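Local coordinates for isochorismatase family protein (Enterococcus faecalis, PDB 2A67) that is of unknown function but belongs to the isochorismatase family and is probably a hydrolase, at residues 7-12 with 47-52. Sequence-based numbering, arbitrary orientation.
Sequences LLLIDF and IIFVQH
Strands 5-10 and 47-52, neighbours in the parallel sheet of this isochorismatase-like alpha/beta fold, pair Leu7 to Ile10 with Ile47 to Val50; helix 26-42 makes the beta-alpha-beta crossover between them. Segments 7-10 and 47-52 run nearly parallel. Leu7 O accepts from Ile48 N, Ile48 O from Leu9 N at 2.8 Å, Leu9 O from Val50 N, and Val50 O from Asp11 N. The last bond is the most bent, 145° at the hydrogen, where segment 7-12 leaves the strand after Ile10. A water bridges the two segments here: it donates to Leu9 O and to Val50 O, 2.9 Å from the latter, and accepts from Phe12 N, so both carbonyls carry a second bond. On one face of the sheet Leu8, its CG anti to the backbone N (chi1 -177°), sets CD1 against Ile48 CG2 at 3.8 Å and Val50 CG2 at 3.7 Å; helix 111-125 packs on Leu8 and Ile10. On the other, Leu9 and Phe49 lie side by side, and Leu9 CD1 reaches Phe49 CE2 at 3.6 Å and Ile47 CG2 at 3.9 Å. Past the paired residues, the carboxylate of Asp11 crosses the His52 side chain, its plane 64° from the imidazole. Asp11 OD2 forms a salt bridge with Lys81, while Asp11 OD1 lies 3.5 Å from His52 CB.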
# COMPACT_ATOMS: atom_id res chain seq x y z
N LEU D 7 -12.80 10.90 10.68
CA LEU D 7 -11.44 11.36 10.61
C LEU D 7 -10.55 10.26 11.28
O LEU D 7 -10.74 9.93 12.46
CB LEU D 7 -11.32 12.64 11.39
CG LEU D 7 -10.02 13.46 11.32
CD1 LEU D 7 -9.72 13.92 9.87
CD2 LEU D 7 -10.14 14.65 12.26
N LEU D 8 -9.60 9.73 10.50
CA LEU D 8 -8.77 8.66 10.95
C LEU D 8 -7.33 9.18 11.09
O LEU D 8 -6.68 9.50 10.08
CB LEU D 8 -8.87 7.47 9.98
CG LEU D 8 -8.07 6.19 10.37
CD1 LEU D 8 -8.69 5.61 11.66
CD2 LEU D 8 -8.15 5.19 9.21
N LEU D 9 -6.84 9.25 12.34
CA LEU D 9 -5.60 9.97 12.65
C LEU D 9 -4.55 8.97 13.15
O LEU D 9 -4.69 8.46 14.25
CB LEU D 9 -5.85 11.07 13.71
CG LEU D 9 -6.91 12.15 13.33
CD1 LEU D 9 -7.08 13.10 14.45
CD2 LEU D 9 -6.49 12.87 12.05
N ILE D 10 -3.54 8.72 12.32
CA ILE D 10 -2.70 7.55 12.47
C ILE D 10 -1.36 7.86 13.17
O ILE D 10 -0.52 8.66 12.70
CB ILE D 10 -2.47 6.82 11.12
CG1 ILE D 10 -3.81 6.38 10.49
CG2 ILE D 10 -1.46 5.59 11.31
CD1 ILE D 10 -3.68 6.08 9.00
N ASP D 11 -1.17 7.21 14.30
CA ASP D 11 0.13 7.14 15.01
C ASP D 11 0.75 8.48 15.31
O ASP D 11 1.97 8.64 15.19
CB ASP D 11 1.16 6.30 14.22
CG ASP D 11 0.79 4.81 14.11
OD1 ASP D 11 -0.20 4.34 14.68
OD2 ASP D 11 1.53 4.07 13.44
N PHE D 12 -0.06 9.45 15.72
CA PHE D 12 0.43 10.73 16.18
C PHE D 12 0.86 10.64 17.65
O PHE D 12 0.25 11.27 18.53
CB PHE D 12 -0.66 11.79 16.06
CG PHE D 12 -0.84 12.33 14.69
CD1 PHE D 12 0.24 12.89 13.99
CD2 PHE D 12 -2.10 12.32 14.10
CE1 PHE D 12 0.04 13.45 12.70
CE2 PHE D 12 -2.31 12.87 12.80
CZ PHE D 12 -1.25 13.43 12.12
N ILE D 47 -14.17 10.76 15.34
CA ILE D 47 -12.75 11.01 15.21
C ILE D 47 -12.08 9.78 15.87
O ILE D 47 -12.43 9.40 16.99
CB ILE D 47 -12.26 12.28 15.96
CG1 ILE D 47 -13.03 13.55 15.45
CG2 ILE D 47 -10.66 12.31 15.91
CD1 ILE D 47 -12.92 14.75 16.37
N ILE D 48 -11.19 9.14 15.12
CA ILE D 48 -10.58 7.85 15.52
C ILE D 48 -9.08 8.01 15.50
O ILE D 48 -8.48 8.26 14.44
CB ILE D 48 -10.97 6.72 14.58
CG1 ILE D 48 -12.50 6.61 14.45
CG2 ILE D 48 -10.37 5.33 15.07
CD1 ILE D 48 -13.00 5.88 13.18
N PHE D 49 -8.44 7.87 16.67
CA PHE D 49 -7.00 7.91 16.76
C PHE D 49 -6.47 6.48 16.73
O PHE D 49 -6.96 5.60 17.46
CB PHE D 49 -6.56 8.54 18.08
CG PHE D 49 -6.80 10.01 18.16
CD1 PHE D 49 -7.97 10.50 18.75
CD2 PHE D 49 -5.86 10.90 17.67
CE1 PHE D 49 -8.18 11.84 18.85
CE2 PHE D 49 -6.09 12.28 17.77
CZ PHE D 49 -7.25 12.73 18.36
N VAL D 50 -5.47 6.24 15.89
CA VAL D 50 -4.78 4.93 15.87
C VAL D 50 -3.42 5.09 16.57
O VAL D 50 -2.69 6.04 16.32
CB VAL D 50 -4.63 4.36 14.42
CG1 VAL D 50 -3.88 3.02 14.45
CG2 VAL D 50 -6.08 4.19 13.78
N GLN D 51 -3.15 4.21 17.52
CA GLN D 51 -1.88 4.21 18.24
C GLN D 51 -1.21 2.86 18.08
O GLN D 51 -1.82 1.80 18.30
CB GLN D 51 -2.11 4.53 19.71
CG GLN D 51 -2.56 5.97 19.95
CD GLN D 51 -2.98 6.22 21.36
OE1 GLN D 51 -4.15 6.07 21.70
NE2 GLN D 51 -2.03 6.56 22.23
N HIS D 52 0.05 2.94 17.66
CA HIS D 52 0.90 1.77 17.44
C HIS D 52 1.52 1.39 18.79
O HIS D 52 1.70 2.22 19.67
CB HIS D 52 1.97 2.12 16.39
CG HIS D 52 2.67 0.93 15.83
ND1 HIS D 52 3.91 0.52 16.28
CD2 HIS D 52 2.30 0.02 14.89
CE1 HIS D 52 4.29 -0.56 15.61
NE2 HIS D 52 3.33 -0.89 14.78
O HOH W 1 -3.03 8.97 16.36